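Uncharacterized LolA superfamily protein NE2245 (Nitrosomonas europaea ATCC 19718, PDB 3BUU) is of unknown function but, as a member of the LolA superfamily, may bind or carry lipid or lipoprotein in the cell envelope. Local coordinates at residues 122-133 and 148-159. Sequence-based numbering, arbitrary orientation.
Sequences NESIDDEDYYVL and LLWVNQSNFRPY
In Trp-150, CG beside the backbone N (chi1 -81°) and the ring turn at chi2 (-115°) together aim the indole N-H at Glu-123. The extended Glu-123 chain reaches out to it. NE1 of Trp-150 donates to OE1 of Glu-123 at 2.8 Å. The acceptor lies in the indole plane, but the donor stands above the carboxylate plane. OE2 of Glu-123 forms a salt bridge with Arg-121, so the carboxylate is held by both oxygens. Val-132 lays CG2 over one indole face, 3.6 Å from the centroid of the five-membered ring of Trp-150. With an alanine in place of Trp-150, OE1 of Glu-123 would probably lose its N-H donor and a gap open beside Val-132 and Tyr-130. The five-membered ring of Trp-150 makes an offset edge-to-face pair with Tyr-130. CG of Tyr-159 is anti to its backbone N (chi1 172°), which sets its ring against Tyr-130 in an offset stack, centroids 4.3 Å apart. CD1 of Ile-125 touches both Trp-150 and Tyr-159. Asn-152 lies on the same face of the sheet and gives ND2 to OE2 of Glu-128 at 3.0 Å. Its OD1 accepts from N of Ser-154, which makes an Asx turn, and also from OG of Ser-154.

Tyr-131 points to the other face. Gln-153, just past the strand, sets CG over the centre of its ring, 3.5 Å from the centroid, in a CH-pi contact. Tyr-131, Leu-133 and Val-151 also touch Ile-12 of helix 9-20. Backbone bonds pair Tyr-131 with Val-151 and Leu-133 with Leu-149 in both directions. N of Gln-153 donates to O of Asp-129 at 2.9 Å. This is the central hairpin of an antiparallel meander, strands 115-125 to 158-164, consistent with the incomplete beta-barrel of the LolA-like fold.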
loop_
_atom_site.group_PDB
_atom_site.type_symbol
_atom_site.label_atom_id
_atom_site.label_comp_id
_atom_site.label_asym_id
_atom_site.label_seq_id
_atom_site.Cartn_x
_atom_site.Cartn_y
_atom_site.Cartn_z
ATOM N N ASN A 122 -7.506 22.807 3.832
ATOM C CA ASN A 122 -7.615 22.762 2.382
ATOM C C ASN A 122 -6.420 23.426 1.749
ATOM O O ASN A 122 -5.894 24.370 2.323
ATOM C CB ASN A 122 -8.960 23.406 1.990
ATOM C CG ASN A 122 -10.162 22.548 2.456
ATOM O OD1 ASN A 122 -10.183 21.357 2.260
ATOM N ND2 ASN A 122 -11.104 23.155 3.147
ATOM N N GLU A 123 -5.968 22.943 0.602
ATOM C CA GLU A 123 -4.871 23.566 -0.131
ATOM C C GLU A 123 -5.221 23.693 -1.595
ATOM O O GLU A 123 -5.834 22.803 -2.161
ATOM C CB GLU A 123 -3.601 22.706 -0.068
ATOM C CG GLU A 123 -2.784 22.768 1.150
ATOM C CD GLU A 123 -1.434 22.059 1.072
ATOM O OE1 GLU A 123 -0.918 21.675 0.001
ATOM O OE2 GLU A 123 -0.862 21.961 2.170
ATOM N N SER A 124 -4.812 24.798 -2.195
ATOM C CA SER A 124 -4.921 25.016 -3.617
ATOM C C SER A 124 -3.524 24.864 -4.194
ATOM O O SER A 124 -2.565 25.430 -3.690
ATOM C CB SER A 124 -5.403 26.448 -3.888
ATOM O OG SER A 124 -6.644 26.692 -3.254
ATOM N N ILE A 125 -3.395 24.090 -5.240
ATOM C CA ILE A 125 -2.118 23.969 -5.882
ATOM C C ILE A 125 -2.625 24.152 -7.295
ATOM O O ILE A 125 -3.213 23.230 -7.874
ATOM C CB ILE A 125 -1.409 22.586 -5.573
ATOM C CG1 ILE A 125 -1.225 22.333 -4.058
ATOM C CG2 ILE A 125 -0.076 22.449 -6.312
ATOM C CD1 ILE A 125 -0.699 20.909 -3.700
ATOM N N ASP A 126 -2.435 25.382 -7.811
ATOM C CA ASP A 126 -2.973 25.811 -9.121
ATOM C C ASP A 126 -4.499 26.043 -9.194
ATOM O O ASP A 126 -5.046 26.686 -8.303
ATOM C CB ASP A 126 -2.442 24.934 -10.262
ATOM C CG ASP A 126 -1.765 25.754 -11.378
ATOM O OD1 ASP A 126 -2.019 26.985 -11.542
ATOM O OD2 ASP A 126 -0.968 25.119 -12.097
ATOM N N ASP A 127 -5.199 25.580 -10.234
ATOM C CA ASP A 127 -6.655 25.740 -10.233
ATOM C C ASP A 127 -7.364 24.540 -9.588
ATOM O O ASP A 127 -8.602 24.396 -9.730
ATOM C CB ASP A 127 -7.260 26.157 -11.606
ATOM C CG ASP A 127 -7.108 25.094 -12.686
ATOM O OD1 ASP A 127 -6.344 24.120 -12.503
ATOM O OD2 ASP A 127 -7.761 25.246 -13.744
ATOM N N GLU A 128 -6.586 23.709 -8.863
ATOM C CA GLU A 128 -7.082 22.529 -8.156
ATOM C C GLU A 128 -7.061 22.689 -6.644
ATOM O O GLU A 128 -6.071 23.083 -6.054
ATOM C CB GLU A 128 -6.272 21.294 -8.515
ATOM C CG GLU A 128 -6.398 20.897 -9.967
ATOM C CD GLU A 128 -7.767 20.353 -10.269
ATOM O OE1 GLU A 128 -8.709 21.160 -10.439
ATOM O OE2 GLU A 128 -7.903 19.119 -10.326
ATOM N N ASP A 129 -8.168 22.330 -6.013
ATOM C CA ASP A 129 -8.282 22.387 -4.566
ATOM C C ASP A 129 -8.283 20.971 -4.030
ATOM O O ASP A 129 -8.876 20.075 -4.610
ATOM C CB ASP A 129 -9.596 23.054 -4.118
ATOM C CG ASP A 129 -9.769 24.437 -4.678
ATOM O OD1 ASP A 129 -8.827 25.211 -4.522
ATOM O OD2 ASP A 129 -10.853 24.761 -5.240
ATOM N N TYR A 130 -7.641 20.818 -2.884
ATOM C CA TYR A 130 -7.466 19.549 -2.229
ATOM C C TYR A 130 -7.921 19.636 -0.803
ATOM O O TYR A 130 -7.637 20.617 -0.119
ATOM C CB TYR A 130 -5.971 19.107 -2.259
ATOM C CG TYR A 130 -5.458 18.957 -3.643
ATOM C CD1 TYR A 130 -5.623 17.759 -4.352
ATOM C CD2 TYR A 130 -4.834 20.024 -4.267
ATOM C CE1 TYR A 130 -5.181 17.687 -5.654
ATOM C CE2 TYR A 130 -4.375 19.933 -5.557
ATOM C CZ TYR A 130 -4.575 18.775 -6.256
ATOM O OH TYR A 130 -4.089 18.678 -7.539
ATOM N N TYR A 131 -8.580 18.591 -0.336
ATOM C CA TYR A 131 -8.697 18.341 1.086
ATOM C C TYR A 131 -7.377 17.749 1.555
ATOM O O TYR A 131 -6.915 16.778 0.964
ATOM C CB TYR A 131 -9.801 17.323 1.371
ATOM C CG TYR A 131 -11.164 17.676 0.873
ATOM C CD1 TYR A 131 -11.854 18.760 1.365
ATOM C CD2 TYR A 131 -11.810 16.868 -0.057
ATOM C CE1 TYR A 131 -13.182 19.030 0.945
ATOM C CE2 TYR A 131 -13.104 17.129 -0.487
ATOM C CZ TYR A 131 -13.796 18.218 0.004
ATOM O OH TYR A 131 -15.090 18.470 -0.398
ATOM N N VAL A 132 -6.821 18.236 2.663
ATOM C CA VAL A 132 -5.651 17.606 3.288
ATOM C C VAL A 132 -6.135 16.931 4.545
ATOM O O VAL A 132 -6.496 17.629 5.520
ATOM C CB VAL A 132 -4.482 18.592 3.561
ATOM C CG1 VAL A 132 -3.271 17.808 4.074
ATOM C CG2 VAL A 132 -4.132 19.354 2.305
ATOM N N LEU A 133 -6.211 15.606 4.510
ATOM C CA LEU A 133 -6.664 14.865 5.664
ATOM C C LEU A 133 -5.485 14.452 6.520
ATOM O O LEU A 133 -4.493 13.947 6.005
ATOM C CB LEU A 133 -7.394 13.570 5.255
ATOM C CG LEU A 133 -8.649 13.771 4.393
ATOM C CD1 LEU A 133 -9.313 12.399 4.072
ATOM C CD2 LEU A 133 -9.650 14.669 5.070
ATOM N N LEU A 148 -0.532 12.340 6.066
ATOM C CA LEU A 148 -1.328 13.431 5.516
ATOM C C LEU A 148 -1.633 13.047 4.085
ATOM O O LEU A 148 -0.731 12.745 3.318
ATOM C CB LEU A 148 -0.559 14.767 5.558
ATOM C CG LEU A 148 -0.163 15.276 6.938
ATOM C CD1 LEU A 148 0.440 16.667 6.787
ATOM C CD2 LEU A 148 -1.296 15.228 7.928
ATOM N N LEU A 149 -2.915 13.043 3.738
ATOM C CA LEU A 149 -3.381 12.612 2.429
ATOM C C LEU A 149 -4.107 13.764 1.738
ATOM O O LEU A 149 -5.064 14.310 2.290
ATOM C CB LEU A 149 -4.331 11.406 2.581
ATOM C CG LEU A 149 -4.899 10.861 1.258
ATOM C CD1 LEU A 149 -3.837 10.236 0.384
ATOM C CD2 LEU A 149 -6.022 9.895 1.548
ATOM N N TRP A 150 -3.644 14.125 0.543
ATOM C CA TRP A 150 -4.300 15.114 -0.292
ATOM C C TRP A 150 -5.314 14.410 -1.185
ATOM O O TRP A 150 -4.945 13.485 -1.927
ATOM C CB TRP A 150 -3.272 15.825 -1.172
ATOM C CG TRP A 150 -2.490 16.932 -0.541
ATOM C CD1 TRP A 150 -2.561 18.236 -0.894
ATOM C CD2 TRP A 150 -1.490 16.845 0.491
ATOM N NE1 TRP A 150 -1.706 18.983 -0.118
ATOM C CE2 TRP A 150 -1.060 18.155 0.755
ATOM C CE3 TRP A 150 -0.942 15.792 1.233
ATOM C CZ2 TRP A 150 -0.097 18.465 1.696
ATOM C CZ3 TRP A 150 0.039 16.086 2.215
ATOM C CH2 TRP A 150 0.442 17.433 2.417
ATOM N N VAL A 151 -6.558 14.866 -1.146
ATOM C CA VAL A 151 -7.650 14.299 -1.907
ATOM C C VAL A 151 -8.250 15.434 -2.732
ATOM O O VAL A 151 -8.642 16.477 -2.190
ATOM C CB VAL A 151 -8.696 13.654 -0.977
ATOM C CG1 VAL A 151 -9.853 13.114 -1.819
ATOM C CG2 VAL A 151 -8.091 12.533 -0.166
ATOM N N ASN A 152 -8.311 15.238 -4.045
ATOM C CA ASN A 152 -8.878 16.279 -4.918
ATOM C C ASN A 152 -10.332 16.537 -4.564
ATOM O O ASN A 152 -11.137 15.608 -4.479
ATOM C CB ASN A 152 -8.769 15.767 -6.349
ATOM C CG ASN A 152 -8.910 16.851 -7.370
ATOM O OD1 ASN A 152 -9.801 17.647 -7.289
ATOM N ND2 ASN A 152 -8.066 16.848 -8.356
ATOM N N GLN A 153 -10.696 17.801 -4.364
ATOM C CA GLN A 153 -12.072 18.119 -3.982
ATOM C C GLN A 153 -13.034 17.863 -5.119
ATOM O O GLN A 153 -14.220 17.669 -4.891
ATOM C CB GLN A 153 -12.202 19.565 -3.573
ATOM C CG GLN A 153 -11.432 19.904 -2.293
ATOM C CD GLN A 153 -11.706 21.302 -1.804
ATOM O OE1 GLN A 153 -12.523 22.026 -2.372
ATOM N NE2 GLN A 153 -10.974 21.721 -0.803
ATOM N N SER A 154 -12.560 17.909 -6.359
ATOM C CA SER A 154 -13.453 17.820 -7.498
ATOM C C SER A 154 -13.988 16.408 -7.675
ATOM O O SER A 154 -15.156 16.250 -8.022
ATOM C CB SER A 154 -12.733 18.284 -8.795
ATOM O OG SER A 154 -11.680 17.445 -9.175
ATOM N N ASN A 155 -13.143 15.395 -7.518
ATOM C CA ASN A 155 -13.480 14.012 -7.882
ATOM C C ASN A 155 -12.998 12.999 -6.844
ATOM O O ASN A 155 -13.094 11.808 -7.100
ATOM C CB ASN A 155 -12.918 13.665 -9.258
ATOM C CG ASN A 155 -11.438 13.865 -9.347
ATOM O OD1 ASN A 155 -10.746 14.050 -8.350
ATOM N ND2 ASN A 155 -10.938 13.868 -10.576
ATOM N N PHE A 156 -12.504 13.465 -5.690
ATOM C CA PHE A 156 -12.065 12.601 -4.597
ATOM C C PHE A 156 -10.884 11.741 -4.926
ATOM O O PHE A 156 -10.568 10.813 -4.184
ATOM C CB PHE A 156 -13.220 11.773 -4.002
ATOM C CG PHE A 156 -14.334 12.638 -3.491
ATOM C CD1 PHE A 156 -14.269 13.236 -2.233
ATOM C CD2 PHE A 156 -15.451 12.848 -4.287
ATOM C CE1 PHE A 156 -15.304 14.047 -1.764
ATOM C CE2 PHE A 156 -16.503 13.645 -3.829
ATOM C CZ PHE A 156 -16.434 14.247 -2.582
ATOM N N ARG A 157 -10.177 12.050 -6.013
ATOM C CA ARG A 157 -8.997 11.245 -6.320
ATOM C C ARG A 157 -7.891 11.477 -5.294
ATOM O O ARG A 157 -7.593 12.618 -4.939
ATOM C CB ARG A 157 -8.425 11.572 -7.676
ATOM C CG ARG A 157 -9.156 11.011 -8.830
ATOM C CD ARG A 157 -8.448 11.401 -10.099
ATOM N NE ARG A 157 -9.250 10.977 -11.192
ATOM C CZ ARG A 157 -8.848 11.085 -12.443
ATOM N NH1 ARG A 157 -7.670 11.644 -12.688
ATOM N NH2 ARG A 157 -9.619 10.651 -13.418
ATOM N N PRO A 158 -7.198 10.399 -4.891
ATOM C CA PRO A 158 -5.967 10.636 -4.113
ATOM C C PRO A 158 -4.947 11.326 -5.005
ATOM O O PRO A 158 -4.762 10.940 -6.170
ATOM C CB PRO A 158 -5.559 9.208 -3.702
ATOM C CG PRO A 158 -6.104 8.320 -4.789
ATOM C CD PRO A 158 -7.397 8.978 -5.233
ATOM N N TYR A 159 -4.218 12.270 -4.411
ATOM C CA TYR A 159 -3.245 13.049 -5.142
ATOM C C TYR A 159 -1.832 12.762 -4.667
ATOM O O TYR A 159 -0.969 12.412 -5.464
ATOM C CB TYR A 159 -3.595 14.543 -5.021
ATOM C CG TYR A 159 -2.571 15.492 -5.574
ATOM C CD1 TYR A 159 -2.190 15.454 -6.903
ATOM C CD2 TYR A 159 -1.998 16.444 -4.755
ATOM C CE1 TYR A 159 -1.248 16.340 -7.394
ATOM C CE2 TYR A 159 -1.060 17.321 -5.231
ATOM C CZ TYR A 159 -0.707 17.276 -6.542
ATOM O OH TYR A 159 0.245 18.135 -7.037
HETATM O O HOH W 1 -10.039 17.957 -11.363
HETATM O O HOH W 2 -10.225 20.549 -7.356
HETATM O O HOH W 3 -12.758 24.821 -2.493
#